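Local coordinates for protein adhesin LabA (Helicobacter pylori, PDB 6GMM) that acts as a lectin-type adhesin that binds LacdiNAc glycans and probably helps the bacterium attach to the gastric mucosa, at residues K250-A255 against Q305-D310; Q194-I199 against A244-I249; E257-V262 against A298-R303. One frame throughout, in Å; residues are numbered along the deposited sequence.

Interaction 1: residues K250-A255 against Q305-D310; sequences KNAAIA and QAVVKD
N251 carries most of this contact between two antiparallel helices. N251 CB points at the facing helix and rests on V307 CG2, 3.8 Å away. N251 CG lies anti to the carbonyl carbon (chi1 -77°) and packs against A306 CB, also at 3.8 Å. A306 CB lies over one face of the N251 amide, above CG. At the tip, N251 ND2 donates to D310 OD2 over 2.8 Å. The bond is bent, with 142° at the hydrogen. It meets the syn lone pair of D310 OD2, and the amide and carboxylate planes are nearly coplanar, 16° apart. A water closes a small ring: it accepts from N251 ND2 and donates to D310 OD1 at 2.7 Å. The other end of the amide, N251 OD1, accepts from R303 NH2, so both ends of the group are held and its rotation is fixed.

The segments belong to helices 239-264 and 287-311, which run together in the helical body of the adhesin, close to the centre of the chain. Their local axes are 9.0 Å apart and nearly antiparallel. Beside N251 CB, V307 CG2 packs against A252. V307 CG2, anti to its carbonyl carbon, approaches the backbone N of A252 to 3.7 Å and the methyl A252 CB more loosely. V307 and D310 also touch M248, one turn earlier on helix 239-264.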
loop_
_atom_site.group_PDB
_atom_site.type_symbol
_atom_site.label_atom_id
_atom_site.label_comp_id
_atom_site.label_asym_id
_atom_site.label_seq_id
_atom_site.Cartn_x
_atom_site.Cartn_y
_atom_site.Cartn_z
ATOM N N LYS A 250 -8.360 1.786 1.323
ATOM C CA LYS A 250 -8.451 1.376 -0.067
ATOM C C LYS A 250 -7.095 0.852 -0.575
ATOM O O LYS A 250 -7.021 -0.266 -1.094
ATOM C CB LYS A 250 -9.062 2.503 -0.928
ATOM C CG LYS A 250 -8.748 2.394 -2.422
ATOM C CD LYS A 250 -9.532 3.403 -3.264
ATOM C CE LYS A 250 -9.203 3.305 -4.743
ATOM N NZ LYS A 250 -10.257 3.922 -5.599
ATOM N N ASN A 251 -6.024 1.612 -0.326
ATOM C CA ASN A 251 -4.658 1.245 -0.699
ATOM C C ASN A 251 -4.148 0.002 0.055
ATOM O O ASN A 251 -3.678 -0.925 -0.586
ATOM C CB ASN A 251 -3.718 2.443 -0.557
ATOM C CG ASN A 251 -3.839 3.447 -1.692
ATOM O OD1 ASN A 251 -3.731 3.105 -2.866
ATOM N ND2 ASN A 251 -4.042 4.719 -1.379
ATOM N N ALA A 252 -4.275 -0.057 1.383
ATOM C CA ALA A 252 -3.851 -1.258 2.147
ATOM C C ALA A 252 -4.648 -2.532 1.707
ATOM O O ALA A 252 -4.117 -3.634 1.803
ATOM C CB ALA A 252 -4.048 -1.032 3.644
ATOM N N ALA A 253 -5.925 -2.371 1.272
ATOM C CA ALA A 253 -6.764 -3.491 0.816
ATOM C C ALA A 253 -6.220 -4.013 -0.504
ATOM O O ALA A 253 -6.172 -5.228 -0.709
ATOM C CB ALA A 253 -8.218 -3.059 0.654
ATOM N N ILE A 254 -5.733 -3.093 -1.366
ATOM C CA ILE A 254 -5.106 -3.471 -2.645
ATOM C C ILE A 254 -3.845 -4.322 -2.334
ATOM O O ILE A 254 -3.697 -5.407 -2.903
ATOM C CB ILE A 254 -4.848 -2.255 -3.592
ATOM C CG1 ILE A 254 -6.198 -1.607 -4.027
ATOM C CG2 ILE A 254 -4.039 -2.693 -4.850
ATOM C CD1 ILE A 254 -6.099 -0.281 -5.061
ATOM N N ALA A 255 -3.028 -3.896 -1.341
ATOM C CA ALA A 255 -1.811 -4.628 -0.938
ATOM C C ALA A 255 -2.133 -6.048 -0.454
ATOM O O ALA A 255 -1.340 -6.951 -0.657
ATOM C CB ALA A 255 -1.078 -3.863 0.158
ATOM N N GLN A 305 3.595 2.537 0.416
ATOM C CA GLN A 305 4.034 3.935 0.325
ATOM C C GLN A 305 2.823 4.900 0.174
ATOM O O GLN A 305 2.822 5.967 0.802
ATOM C CB GLN A 305 5.049 4.110 -0.844
ATOM C CG GLN A 305 5.627 5.533 -0.981
ATOM C CD GLN A 305 6.295 6.111 0.257
ATOM O OE1 GLN A 305 6.827 5.402 1.122
ATOM N NE2 GLN A 305 6.347 7.433 0.320
ATOM N N ALA A 306 1.779 4.515 -0.618
ATOM C CA ALA A 306 0.609 5.386 -0.821
ATOM C C ALA A 306 -0.158 5.597 0.476
ATOM O O ALA A 306 -0.750 6.666 0.696
ATOM C CB ALA A 306 -0.303 4.817 -1.886
ATOM N N VAL A 307 -0.134 4.574 1.340
ATOM C CA VAL A 307 -0.768 4.629 2.660
ATOM C C VAL A 307 -0.044 5.729 3.466
ATOM O O VAL A 307 -0.738 6.498 4.129
ATOM C CB VAL A 307 -0.767 3.263 3.384
ATOM C CG1 VAL A 307 -1.154 3.420 4.873
ATOM C CG2 VAL A 307 -1.685 2.253 2.664
ATOM N N VAL A 308 1.318 5.819 3.365
ATOM C CA VAL A 308 2.125 6.840 4.067
ATOM C C VAL A 308 1.667 8.215 3.607
ATOM O O VAL A 308 1.332 9.071 4.426
ATOM C CB VAL A 308 3.665 6.693 3.883
ATOM C CG1 VAL A 308 4.419 7.802 4.613
ATOM C CG2 VAL A 308 4.167 5.328 4.320
ATOM N N LYS A 309 1.593 8.381 2.291
ATOM C CA LYS A 309 1.225 9.617 1.624
ATOM C C LYS A 309 -0.181 10.076 1.954
ATOM O O LYS A 309 -0.362 11.278 2.131
ATOM C CB LYS A 309 1.462 9.508 0.115
ATOM C CG LYS A 309 2.949 9.281 -0.249
ATOM C CD LYS A 309 3.963 10.208 0.459
ATOM C CE LYS A 309 4.038 11.611 -0.090
ATOM N NZ LYS A 309 5.116 12.399 0.575
ATOM N N ASP A 310 -1.150 9.137 2.102
ATOM C CA ASP A 310 -2.535 9.461 2.508
ATOM C C ASP A 310 -2.547 9.946 3.976
ATOM O O ASP A 310 -3.127 10.999 4.292
ATOM C CB ASP A 310 -3.462 8.245 2.358
ATOM C CG ASP A 310 -3.632 7.713 0.956
ATOM O OD1 ASP A 310 -3.683 8.537 0.002
ATOM O OD2 ASP A 310 -3.763 6.476 0.808
HETATM O O HOH W 1 -4.493 7.663 -2.434
#

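Interaction 2: residues Q194-I199 against A244-I249; sequences QASTII and AIQDMI
Helices 188-205 and 239-264 pack as an antiparallel pair in the helical body, within the region related to the SabA extracellular adhesion domain. Their local axes lie 10.1 Å apart and cross at -160°.

The apolar contacts centre on three isoleucines. I199 CD1 meets the branch methyl I245 CG2 at 3.8 Å, and these two side chains cross at about a right angle. I199 CG1 lies against I249 CD1 at 3.9 Å, in an oblique crossing. I249 is extended (chi2 160°), so its CD1 reaches the opposite backbone: it sits 3.6 Å from A195 O and 4.0 Å from A195 CB. Its other branch, I249 CG2, faces S196 CB. Helix 57-76 adds to this core, with A69 touching A195 and L72 touching I245.

The second kind of contact is an amide laid on a hydrocarbon. Q246 leaves its helix beside the interface but bends at chi2 (-81°), which brings its end closer to the facing helix. It slides past I199 in the opposite direction. I199 CG2 is anti to its backbone N and so lies against the face of the Q246 amide, over CD.

T200 OG1, one turn on from S196, is hydrogen-bonded to S196 O and also makes a weak hydrogen bond across to Q246 OE1 on the other helix. The closest touch of the amide on I199 is Q246 CD to I199 CG2, 3.6 Å.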
loop_
_atom_site.group_PDB
_atom_site.type_symbol
_atom_site.label_atom_id
_atom_site.label_comp_id
_atom_site.label_asym_id
_atom_site.label_seq_id
_atom_site.Cartn_x
_atom_site.Cartn_y
_atom_site.Cartn_z
ATOM N N GLN A 194 -13.883 -3.970 8.546
ATOM C CA GLN A 194 -14.320 -3.430 9.832
ATOM C C GLN A 194 -13.937 -1.960 9.878
ATOM O O GLN A 194 -14.769 -1.123 10.218
ATOM C CB GLN A 194 -13.666 -4.172 11.018
ATOM C CG GLN A 194 -14.101 -5.621 11.246
ATOM C CD GLN A 194 -15.479 -5.927 10.727
ATOM O OE1 GLN A 194 -16.492 -5.353 11.155
ATOM N NE2 GLN A 194 -15.533 -6.834 9.777
ATOM N N ALA A 195 -12.706 -1.643 9.455
ATOM C CA ALA A 195 -12.191 -0.277 9.433
ATOM C C ALA A 195 -13.044 0.565 8.480
ATOM O O ALA A 195 -13.277 1.735 8.763
ATOM C CB ALA A 195 -10.749 -0.284 8.965
ATOM N N SER A 196 -13.512 -0.029 7.353
ATOM C CA SER A 196 -14.314 0.718 6.373
ATOM C C SER A 196 -15.689 0.997 6.898
ATOM O O SER A 196 -16.223 2.071 6.644
ATOM C CB SER A 196 -14.382 -0.006 5.033
ATOM O OG SER A 196 -15.009 0.824 4.069
ATOM N N THR A 197 -16.259 0.050 7.676
ATOM C CA THR A 197 -17.564 0.198 8.299
ATOM C C THR A 197 -17.561 1.394 9.236
ATOM O O THR A 197 -18.522 2.177 9.210
ATOM C CB THR A 197 -17.971 -1.090 9.010
ATOM O OG1 THR A 197 -18.179 -2.097 8.022
ATOM C CG2 THR A 197 -19.256 -0.922 9.848
ATOM N N ILE A 198 -16.521 1.527 10.081
ATOM C CA ILE A 198 -16.400 2.660 11.003
ATOM C C ILE A 198 -16.525 3.991 10.245
ATOM O O ILE A 198 -17.465 4.708 10.487
ATOM C CB ILE A 198 -15.074 2.612 11.804
ATOM C CG1 ILE A 198 -15.043 1.414 12.791
ATOM C CG2 ILE A 198 -14.829 3.963 12.519
ATOM C CD1 ILE A 198 -13.689 1.192 13.443
ATOM N N ILE A 199 -15.615 4.257 9.287
ATOM C CA ILE A 199 -15.498 5.496 8.521
ATOM C C ILE A 199 -16.685 5.702 7.589
ATOM O O ILE A 199 -17.250 6.799 7.580
ATOM C CB ILE A 199 -14.118 5.597 7.783
ATOM C CG1 ILE A 199 -12.935 5.138 8.689
ATOM C CG2 ILE A 199 -13.869 7.013 7.237
ATOM C CD1 ILE A 199 -12.549 6.082 9.905
ATOM N N ALA A 244 -8.561 10.952 4.046
ATOM C CA ALA A 244 -7.234 10.342 4.170
ATOM C C ALA A 244 -7.346 8.912 4.653
ATOM O O ALA A 244 -6.640 8.050 4.156
ATOM C CB ALA A 244 -6.385 11.139 5.140
ATOM N N ILE A 245 -8.254 8.648 5.584
ATOM C CA ILE A 245 -8.375 7.310 6.147
ATOM C C ILE A 245 -9.018 6.350 5.159
ATOM O O ILE A 245 -8.583 5.201 5.068
ATOM C CB ILE A 245 -9.067 7.323 7.540
ATOM C CG1 ILE A 245 -8.238 8.182 8.553
ATOM C CG2 ILE A 245 -9.243 5.881 8.039
ATOM C CD1 ILE A 245 -8.927 8.418 9.979
ATOM N N GLN A 246 -10.035 6.817 4.416
ATOM C CA GLN A 246 -10.715 6.007 3.391
ATOM C C GLN A 246 -9.748 5.517 2.346
ATOM O O GLN A 246 -9.781 4.331 2.004
ATOM C CB GLN A 246 -11.858 6.789 2.724
ATOM C CG GLN A 246 -13.053 7.010 3.678
ATOM C CD GLN A 246 -13.985 5.820 3.790
ATOM O OE1 GLN A 246 -15.190 5.952 3.518
ATOM N NE2 GLN A 246 -13.483 4.654 4.289
ATOM N N ASP A 247 -8.843 6.405 1.879
ATOM C CA ASP A 247 -7.825 6.076 0.870
ATOM C C ASP A 247 -6.774 5.113 1.478
ATOM O O ASP A 247 -6.300 4.205 0.794
ATOM C CB ASP A 247 -7.163 7.369 0.410
ATOM C CG ASP A 247 -8.027 8.272 -0.458
ATOM O OD1 ASP A 247 -8.889 7.740 -1.213
ATOM O OD2 ASP A 247 -7.754 9.494 -0.491
ATOM N N MET A 248 -6.435 5.297 2.779
ATOM C CA MET A 248 -5.501 4.431 3.505
ATOM C C MET A 248 -6.046 2.989 3.487
ATOM O O MET A 248 -5.322 2.056 3.168
ATOM C CB MET A 248 -5.371 4.903 4.953
ATOM C CG MET A 248 -4.355 5.994 5.150
ATOM S SD MET A 248 -4.323 6.559 6.862
ATOM C CE MET A 248 -3.452 5.245 7.589
ATOM N N ILE A 249 -7.342 2.831 3.768
ATOM C CA ILE A 249 -8.039 1.540 3.766
ATOM C C ILE A 249 -8.034 0.939 2.336
ATOM O O ILE A 249 -7.752 -0.255 2.169
ATOM C CB ILE A 249 -9.485 1.769 4.307
ATOM C CG1 ILE A 249 -9.471 2.021 5.831
ATOM C CG2 ILE A 249 -10.448 0.619 3.915
ATOM C CD1 ILE A 249 -10.782 2.741 6.413
#

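Interaction 3: residues E257-V262 against A298-R303; sequences EQSKIV and AEILNR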
loop_
_atom_site.group_PDB
_atom_site.type_symbol
_atom_site.label_atom_id
_atom_site.label_comp_id
_atom_site.label_asym_id
_atom_site.label_seq_id
_atom_site.Cartn_x
_atom_site.Cartn_y
_atom_site.Cartn_z
ATOM N N GLU A 257 -4.859 -7.933 -1.390
ATOM C CA GLU A 257 -5.263 -8.734 -2.562
ATOM C C GLU A 257 -4.009 -9.259 -3.298
ATOM O O GLU A 257 -3.945 -10.434 -3.674
ATOM C CB GLU A 257 -6.070 -7.875 -3.568
ATOM C CG GLU A 257 -7.582 -7.967 -3.430
ATOM C CD GLU A 257 -8.186 -9.335 -3.710
ATOM O OE1 GLU A 257 -8.264 -9.738 -4.895
ATOM O OE2 GLU A 257 -8.623 -9.988 -2.737
ATOM N N GLN A 258 -3.015 -8.362 -3.494
ATOM C CA GLN A 258 -1.767 -8.641 -4.198
ATOM C C GLN A 258 -0.931 -9.661 -3.444
ATOM O O GLN A 258 -0.157 -10.378 -4.071
ATOM C CB GLN A 258 -0.962 -7.340 -4.439
ATOM C CG GLN A 258 -1.635 -6.340 -5.396
ATOM C CD GLN A 258 -1.700 -6.876 -6.805
ATOM O OE1 GLN A 258 -0.694 -7.314 -7.370
ATOM N NE2 GLN A 258 -2.890 -6.877 -7.403
ATOM N N SER A 259 -1.103 -9.740 -2.113
ATOM C CA SER A 259 -0.398 -10.689 -1.264
ATOM C C SER A 259 -0.849 -12.111 -1.567
ATOM O O SER A 259 -0.073 -13.030 -1.325
ATOM C CB SER A 259 -0.609 -10.361 0.209
ATOM O OG SER A 259 -0.001 -9.120 0.530
ATOM N N LYS A 260 -2.079 -12.306 -2.116
ATOM C CA LYS A 260 -2.541 -13.647 -2.535
ATOM C C LYS A 260 -1.587 -14.168 -3.615
ATOM O O LYS A 260 -1.242 -15.354 -3.616
ATOM C CB LYS A 260 -3.945 -13.584 -3.170
ATOM C CG LYS A 260 -5.100 -13.267 -2.235
ATOM C CD LYS A 260 -6.401 -13.217 -3.043
ATOM C CE LYS A 260 -7.619 -13.007 -2.173
ATOM N NZ LYS A 260 -8.846 -12.795 -2.997
ATOM N N ILE A 261 -1.205 -13.276 -4.569
ATOM C CA ILE A 261 -0.310 -13.590 -5.672
ATOM C C ILE A 261 1.046 -14.030 -5.105
ATOM O O ILE A 261 1.476 -15.145 -5.379
ATOM C CB ILE A 261 -0.187 -12.445 -6.714
ATOM C CG1 ILE A 261 -1.570 -11.988 -7.255
ATOM C CG2 ILE A 261 0.743 -12.855 -7.856
ATOM C CD1 ILE A 261 -1.597 -10.576 -7.924
ATOM N N VAL A 262 1.662 -13.190 -4.254
ATOM C CA VAL A 262 2.940 -13.472 -3.592
ATOM C C VAL A 262 2.844 -14.807 -2.882
ATOM O O VAL A 262 3.722 -15.630 -3.062
ATOM C CB VAL A 262 3.296 -12.351 -2.594
ATOM C CG1 VAL A 262 4.610 -12.640 -1.894
ATOM C CG2 VAL A 262 3.340 -10.995 -3.275
ATOM N N ALA A 298 5.950 -5.530 -6.330
ATOM C CA ALA A 298 6.151 -4.114 -6.618
ATOM C C ALA A 298 4.909 -3.310 -6.301
ATOM O O ALA A 298 5.058 -2.174 -5.825
ATOM C CB ALA A 298 6.576 -3.906 -8.061
ATOM N N GLU A 299 3.685 -3.894 -6.536
ATOM C CA GLU A 299 2.388 -3.232 -6.235
ATOM C C GLU A 299 2.217 -3.018 -4.759
ATOM O O GLU A 299 1.935 -1.900 -4.341
ATOM C CB GLU A 299 1.176 -4.000 -6.782
ATOM C CG GLU A 299 0.438 -3.281 -7.896
ATOM C CD GLU A 299 -0.246 -1.978 -7.529
ATOM O OE1 GLU A 299 0.449 -0.939 -7.452
ATOM O OE2 GLU A 299 -1.493 -1.978 -7.422
ATOM N N ILE A 300 2.426 -4.085 -3.959
ATOM C CA ILE A 300 2.403 -4.047 -2.494
ATOM C C ILE A 300 3.228 -2.856 -2.011
ATOM O O ILE A 300 2.735 -2.047 -1.234
ATOM C CB ILE A 300 2.925 -5.370 -1.917
ATOM C CG1 ILE A 300 1.928 -6.508 -2.218
ATOM C CG2 ILE A 300 3.246 -5.229 -0.429
ATOM C CD1 ILE A 300 2.377 -7.845 -1.872
ATOM N N LEU A 301 4.437 -2.709 -2.521
ATOM C CA LEU A 301 5.308 -1.591 -2.174
ATOM C C LEU A 301 4.708 -0.227 -2.570
ATOM O O LEU A 301 4.725 0.716 -1.758
ATOM C CB LEU A 301 6.705 -1.813 -2.779
ATOM C CG LEU A 301 7.465 -2.990 -2.135
ATOM C CD1 LEU A 301 8.852 -3.191 -2.757
ATOM C CD2 LEU A 301 7.520 -2.853 -0.602
ATOM N N ASN A 302 4.096 -0.152 -3.778
ATOM C CA ASN A 302 3.456 1.077 -4.272
ATOM C C ASN A 302 2.387 1.464 -3.255
ATOM O O ASN A 302 2.415 2.589 -2.741
ATOM C CB ASN A 302 2.810 0.839 -5.658
ATOM C CG ASN A 302 1.945 1.970 -6.183
ATOM O OD1 ASN A 302 0.746 2.075 -5.884
ATOM N ND2 ASN A 302 2.525 2.820 -7.011
ATOM N N ARG A 303 1.504 0.497 -2.925
ATOM C CA ARG A 303 0.394 0.679 -1.987
ATOM C C ARG A 303 0.828 1.035 -0.572
ATOM O O ARG A 303 0.268 1.977 -0.021
ATOM C CB ARG A 303 -0.542 -0.537 -2.007
ATOM C CG ARG A 303 -1.151 -0.781 -3.393
ATOM C CD ARG A 303 -1.889 0.433 -3.931
ATOM N NE ARG A 303 -2.181 0.269 -5.353
ATOM C CZ ARG A 303 -2.991 1.051 -6.055
ATOM N NH1 ARG A 303 -3.207 0.808 -7.342
ATOM N NH2 ARG A 303 -3.618 2.065 -5.470
#
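The two segments are helical and run in opposed directions, with a signed crossing angle of -153°. Their axes come within 9.4 Å. The backbones are nearest at Q258 and I300, whose CA atoms are 6.4 Å apart. Segment 257-262 lies on helix 239-264 and segment 298-303 on helix 287-311, so the two form part of one long antiparallel pair in the helical body of the adhesin.

I300 is the main side chain here. Its CG1 stands anti to the carbonyl carbon and CD1 continues the extended chain (chi2 173°), which carries the tip across to the other helix. On the way, I300 CG1 passes Q258 CB at 3.7 Å. At the end, I300 CD1 meets V262 CG2 tip to tip at 3.6 Å. I300 CD1 also lies 3.6 Å from S259 OG, whose hydroxyl is hydrogen-bonded to A255 O of its own helix. Helix 32-50 packs onto this group, with I50 on S259 and V262 and L49 on I300.

Q258 is bent at chi2 (-67°). Q258 CG and Q258 OE1 both lie 3.9 Å from E299 CB, which stands off the amide plane, offset past the rim between those two atoms. E299 itself pairs with R303, four residues on. R303 NE and NH1 grip one oxygen side-on: R303 NE reaches E299 OE2 at 3.1 Å, from above the carboxylate plane. On the other helix, K260 pairs with E257.

The chemistry is therefore divided. The salt bridges form within each segment, though R303 NH2 also reaches N251 on the facing helix. The segments meet through hydrocarbon, a serine whose hydroxyl is engaged with its own helix, and an amide met obliquely at its rim. Between these two segments, association rests on packing.

Overall arrangement
Helix 239-264 is common to all three contacts. Interaction 2 joins it to helix 188-205; interactions 1 and 3 join it to helix 287-311, and interaction 3 is nested inside the loop that interaction 1 closes. Along this pair the centres of interactions 1 and 3 are about 11 Å apart. R303 bridges them, with R303 NH2 2.8 Å from N251 OD1. Interactions 1 and 2, also about 11 Å apart between centres, touch by packing, with V307 CG2 3.7 Å from M248 O. Interactions 2 and 3 do not touch; their nearest atoms are about 6 Å apart.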